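Cytochrome C3, A dimeric class III c-type cytochrome (Desulfovibrio gigas, PDB 1GYO) probably transfers electrons through the four covalently attached c-type hemes carried by each of its two subunits. Local coordinates at residues K6-A11 with K23-H28. Numbering follows the deposited sequence.
Sequences KVVITA and KVEMSH. With HEC (heme c), chain C.
M26 sends CG anti to its backbone N (chi1 -167°) and then bends at chi2 and chi3, which lays the thioether against the heme: SD stands 3.5 Å from the meso carbon CHD, and CE sits over the centre of one face of the H28 imidazole. H28, with CG anti to its carbonyl carbon (chi1 -82°), turns its ring so that NE2 binds the heme iron at 2.0 Å. V7 sets CG1, anti to its carbonyl carbon, at the edge of that ring near CE1; CG2, in the crowded position, lies 3.8 Å from CB of M26 and touches the propionate carbon CAD. I9 has CG1 anti to the carbonyl carbon, carrying CD1 to the ring methyl CMD at 3.7 Å. Beta-branched residues suit this wall, being strand formers with compact apolar surface, whereas flexible methionine can follow the porphyrin rim.

Two antiparallel hydrogen-bonded pairs, V7 with M26 and I9 with V24, fix the register through four nearly straight bonds, N of I9 reaching O of V24 at 2.8 Å. The exposed face of K6, V8 and E25 suits long charged chains: K6, bent at chi3, crosses E25 obliquely, its NZ forming a salt bridge 2.8 Å from OE2, above the carboxylate plane. CG1 of V8 rests on CE of K23.

ND1 of H28 hydrogen-bonds O of P4, which orients the ligand; H40 completes the iron's axial pair. Strands 6-9 and 24-27 form a two-stranded antiparallel sheet joined by a long loop; I9 and V24 also touch two further hemes, V24 packing on C103 and axial H104 at one, and helix 36-39 leads to H40.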
ATOM      1  N   LYS A   6     -13.435  -5.376   0.653  1.00 13.63           N
ATOM      2  CA  LYS A   6     -13.873  -6.083   1.874  1.00 13.95           C
ATOM      3  C   LYS A   6     -13.305  -7.494   1.810  1.00 13.96           C
ATOM      4  O   LYS A   6     -13.359  -8.098   0.735  1.00 15.06           O
ATOM      5  CB  LYS A   6     -15.389  -6.073   2.040  0.62 17.05           C
ATOM      6  CG  LYS A   6     -15.880  -6.718   3.317  0.62 20.06           C
ATOM      7  CD  LYS A   6     -17.369  -7.075   3.270  0.62 28.76           C
ATOM      8  CE  LYS A   6     -18.219  -5.825   3.254  0.62 40.66           C
ATOM      9  NZ  LYS A   6     -19.586  -6.029   3.826  0.62 37.34           N
ATOM     10  N   VAL A   7     -12.790  -7.965   2.925  1.00 16.37           N
ATOM     11  CA  VAL A   7     -12.234  -9.287   3.084  1.00 17.92           C
ATOM     12  C   VAL A   7     -13.067 -10.014   4.152  1.00 17.12           C
ATOM     13  O   VAL A   7     -13.546  -9.400   5.092  1.00 17.70           O
ATOM     14  CB  VAL A   7     -10.728  -9.347   3.447  1.00 18.86           C
ATOM     15  CG1 VAL A   7      -9.854  -8.728   2.339  1.00 21.24           C
ATOM     16  CG2 VAL A   7     -10.415  -8.646   4.740  1.00 20.05           C
ATOM     17  N   VAL A   8     -13.216 -11.308   3.990  1.00 18.40           N
ATOM     18  CA  VAL A   8     -13.799 -12.128   5.055  1.00 17.97           C
ATOM     19  C   VAL A   8     -12.686 -12.992   5.608  1.00 16.04           C
ATOM     20  O   VAL A   8     -11.993 -13.737   4.897  1.00 19.21           O
ATOM     21  CB  VAL A   8     -14.929 -13.032   4.537  1.00 29.37           C
ATOM     22  CG1 VAL A   8     -15.453 -13.858   5.703  1.00 38.26           C
ATOM     23  CG2 VAL A   8     -15.999 -12.163   3.858  1.00 32.21           C
ATOM     24  N   ILE A   9     -12.426 -12.807   6.878  1.00 13.98           N
ATOM     25  CA  ILE A   9     -11.375 -13.423   7.606  1.00 13.61           C
ATOM     26  C   ILE A   9     -11.981 -14.632   8.352  1.00 13.66           C
ATOM     27  O   ILE A   9     -12.989 -14.469   9.022  1.00 14.89           O
ATOM     28  CB  ILE A   9     -10.701 -12.452   8.576  1.00 13.02           C
ATOM     29  CG1 ILE A   9     -10.326 -11.129   7.936  1.00 13.29           C
ATOM     30  CG2 ILE A   9      -9.457 -13.134   9.208  1.00 13.58           C
ATOM     31  CD1 ILE A   9      -9.918 -10.057   8.956  1.00 13.48           C
ATOM     32  N   THR A  10     -11.344 -15.773   8.207  1.00 15.99           N
ATOM     33  CA  THR A  10     -11.856 -16.958   8.937  1.00 17.05           C
ATOM     34  C   THR A  10     -10.688 -17.818   9.421  1.00 14.94           C
ATOM     35  O   THR A  10      -9.547 -17.342   9.453  1.00 15.83           O
ATOM     36  CB  THR A  10     -12.910 -17.664   8.120  1.00 19.40           C
ATOM     37  OG1 THR A  10     -13.580 -18.699   8.899  1.00 20.89           O
ATOM     38  CG2 THR A  10     -12.239 -18.282   6.911  1.00 23.27           C
ATOM     39  N   ALA A  11     -10.968 -19.031   9.807  1.00 15.11           N
ATOM     40  CA  ALA A  11      -9.957 -19.940  10.291  1.00 15.19           C
ATOM     41  C   ALA A  11      -8.939 -20.210   9.191  1.00 16.30           C
ATOM     42  O   ALA A  11      -9.200 -20.033   7.994  1.00 18.49           O
ATOM     43  CB  ALA A  11     -10.605 -21.238  10.774  1.00 17.16           C
ATOM     44  N   LYS A  23     -16.163 -16.030  11.601  1.00 15.55           N
ATOM     45  CA  LYS A  23     -15.909 -15.179  10.439  1.00 17.42           C
ATOM     46  C   LYS A  23     -15.981 -13.715  10.834  1.00 16.00           C
ATOM     47  O   LYS A  23     -16.880 -13.315  11.587  1.00 17.22           O
ATOM     48  CB  LYS A  23     -16.904 -15.395   9.280  1.00 26.54           C
ATOM     49  CG  LYS A  23     -16.728 -16.684   8.519  1.00 32.42           C
ATOM     50  CD  LYS A  23     -17.661 -16.895   7.374  1.00 46.03           C
ATOM     51  CE  LYS A  23     -18.547 -15.772   6.917  1.00 58.63           C
ATOM     52  NZ  LYS A  23     -19.474 -16.229   5.797  1.00 95.81           N
ATOM     53  N   VAL A  24     -15.086 -12.907  10.313  1.00 14.43           N
ATOM     54  CA  VAL A  24     -15.099 -11.462  10.566  1.00 13.49           C
ATOM     55  C   VAL A  24     -14.814 -10.730   9.255  1.00 14.16           C
ATOM     56  O   VAL A  24     -13.878 -11.100   8.544  1.00 15.87           O
ATOM     57  CB  VAL A  24     -14.015 -11.050  11.590  1.00 12.19           C
ATOM     58  CG1 VAL A  24     -13.853  -9.555  11.676  1.00 13.73           C
ATOM     59  CG2 VAL A  24     -14.319 -11.707  12.951  1.00 13.99           C
ATOM     60  N   GLU A  25     -15.582  -9.716   8.953  1.00 14.77           N
ATOM     61  CA  GLU A  25     -15.343  -8.905   7.774  1.00 17.14           C
ATOM     62  C   GLU A  25     -14.463  -7.748   8.155  1.00 16.96           C
ATOM     63  O   GLU A  25     -14.560  -7.170   9.245  1.00 20.75           O
ATOM     64  CB  GLU A  25     -16.670  -8.374   7.228  1.00 22.00           C
ATOM     65  CG  GLU A  25     -17.644  -9.442   6.870  1.00 30.01           C
ATOM     66  CD  GLU A  25     -18.895  -8.860   6.176  1.00 33.09           C
ATOM     67  OE1 GLU A  25     -19.627  -9.742   5.686  1.00 49.78           O
ATOM     68  OE2 GLU A  25     -19.166  -7.645   6.127  1.00 47.00           O
ATOM     69  N   MET A  26     -13.579  -7.367   7.231  1.00 15.13           N
ATOM     70  CA  MET A  26     -12.802  -6.163   7.408  1.00 14.75           C
ATOM     71  C   MET A  26     -12.792  -5.384   6.109  1.00 13.93           C
ATOM     72  O   MET A  26     -12.648  -5.940   5.021  1.00 15.68           O
ATOM     73  CB  MET A  26     -11.347  -6.473   7.745  1.00 15.16           C
ATOM     74  CG  MET A  26     -10.541  -5.289   8.236  1.00 16.77           C
ATOM     75  SD  MET A  26      -8.798  -5.355   7.800  1.00 17.21           S
ATOM     76  CE  MET A  26      -8.944  -4.933   6.117  1.00 18.33           C
ATOM     77  N   SER A  27     -12.979  -4.073   6.253  1.00 14.11           N
ATOM     78  CA  SER A  27     -12.986  -3.192   5.082  1.00 13.97           C
ATOM     79  C   SER A  27     -11.662  -2.505   4.920  1.00 12.53           C
ATOM     80  O   SER A  27     -11.224  -1.727   5.774  1.00 14.11           O
ATOM     81  CB  SER A  27     -14.082  -2.152   5.274  1.00 16.50           C
ATOM     82  OG  SER A  27     -13.929  -1.178   4.208  1.00 16.67           O
ATOM     83  N   HIS A  28     -10.986  -2.752   3.791  1.00 12.86           N
ATOM     84  CA  HIS A  28      -9.801  -1.927   3.480  1.00 12.72           C
ATOM     85  C   HIS A  28     -10.202  -0.478   3.253  1.00 13.72           C
ATOM     86  O   HIS A  28      -9.455   0.424   3.580  1.00 14.57           O
ATOM     87  CB  HIS A  28      -9.035  -2.434   2.263  1.00 12.33           C
ATOM     88  CG  HIS A  28      -8.075  -3.568   2.513  1.00 11.57           C
ATOM     89  ND1 HIS A  28      -8.361  -4.857   2.164  1.00 12.69           N
ATOM     90  CD2 HIS A  28      -6.833  -3.615   3.039  1.00 11.87           C
ATOM     91  CE1 HIS A  28      -7.281  -5.632   2.471  1.00 11.83           C
ATOM     92  NE2 HIS A  28      -6.351  -4.899   3.005  1.00 11.29           N
TER
HETATM   93 FE   HEC C 111      -4.565  -5.594   3.631  1.00 10.97          FE
HETATM   94  CHA HEC C 111      -5.736  -8.689   2.850  1.00 12.56           C
HETATM   95  CHB HEC C 111      -3.137  -5.364   0.564  1.00 13.20           C
HETATM   96  CHC HEC C 111      -3.837  -2.364   4.227  1.00 12.31           C
HETATM   97  CHD HEC C 111      -5.496  -6.021   6.815  1.00 11.32           C
HETATM   98  NA  HEC C 111      -4.491  -6.774   2.018  1.00 12.26           N
HETATM   99  C1A HEC C 111      -5.051  -8.024   1.855  1.00 12.84           C
HETATM  100  C2A HEC C 111      -4.768  -8.558   0.541  1.00 14.20           C
HETATM  101  C3A HEC C 111      -4.006  -7.626  -0.091  1.00 13.91           C
HETATM  102  C4A HEC C 111      -3.837  -6.523   0.823  1.00 12.97           C
HETATM  103  CMA HEC C 111      -3.423  -7.678  -1.478  1.00 15.57           C
HETATM  104  CAA HEC C 111      -5.253  -9.858   0.011  1.00 16.22           C
HETATM  105  CBA HEC C 111      -4.468 -11.078   0.426  1.00 18.93           C
HETATM  106  CGA HEC C 111      -5.127 -12.395   0.034  1.00 20.81           C
HETATM  107  O1A HEC C 111      -6.372 -12.489   0.073  1.00 33.87           O
HETATM  108  O2A HEC C 111      -4.424 -13.334  -0.313  1.00 26.15           O
HETATM  109  NB  HEC C 111      -3.636  -4.150   2.610  1.00 12.41           N
HETATM  110  C1B HEC C 111      -3.062  -4.236   1.359  1.00 13.22           C
HETATM  111  C2B HEC C 111      -2.432  -2.985   0.997  1.00 13.80           C
HETATM  112  C3B HEC C 111      -2.658  -2.108   2.022  1.00 13.06           C
HETATM  113  C4B HEC C 111      -3.405  -2.848   3.017  1.00 12.54           C
HETATM  114  CMB HEC C 111      -1.685  -2.745  -0.280  1.00 15.99           C
HETATM  115  CAB HEC C 111      -2.265  -0.666   2.137  1.00 14.74           C
HETATM  116  CBB HEC C 111      -2.813   0.252   1.054  1.00 16.43           C
HETATM  117  NC  HEC C 111      -4.700  -4.409   5.200  1.00 11.38           N
HETATM  118  C1C HEC C 111      -4.379  -3.069   5.271  1.00 11.61           C
HETATM  119  C2C HEC C 111      -4.640  -2.541   6.595  1.00 12.09           C
HETATM  120  C3C HEC C 111      -5.080  -3.587   7.328  1.00 11.43           C
HETATM  121  C4C HEC C 111      -5.090  -4.743   6.477  1.00 11.30           C
HETATM  122  CMC HEC C 111      -4.367  -1.119   6.988  1.00 13.42           C
HETATM  123  CAC HEC C 111      -5.417  -3.629   8.802  1.00 12.42           C
HETATM  124  CBC HEC C 111      -6.464  -2.579   9.205  1.00 13.13           C
HETATM  125  ND  HEC C 111      -5.462  -7.058   4.616  1.00 11.59           N
HETATM  126  C1D HEC C 111      -5.707  -7.088   5.989  1.00 11.36           C
HETATM  127  C2D HEC C 111      -6.258  -8.360   6.370  1.00 12.46           C
HETATM  128  C3D HEC C 111      -6.449  -9.067   5.226  1.00 12.61           C
HETATM  129  C4D HEC C 111      -5.892  -8.286   4.159  1.00 12.09           C
HETATM  130  CMD HEC C 111      -6.596  -8.780   7.792  1.00 12.44           C
HETATM  131  CAD HEC C 111      -7.074 -10.435   5.120  1.00 14.35           C
HETATM  132  CBD HEC C 111      -6.023 -11.520   5.305  1.00 18.03           C
HETATM  133  CGD HEC C 111      -6.487 -12.819   5.870  1.00 22.38           C
HETATM  134  O1D HEC C 111      -5.628 -13.511   6.479  1.00 27.01           O
HETATM  135  O2D HEC C 111      -7.652 -13.200   5.756  1.00 22.48           O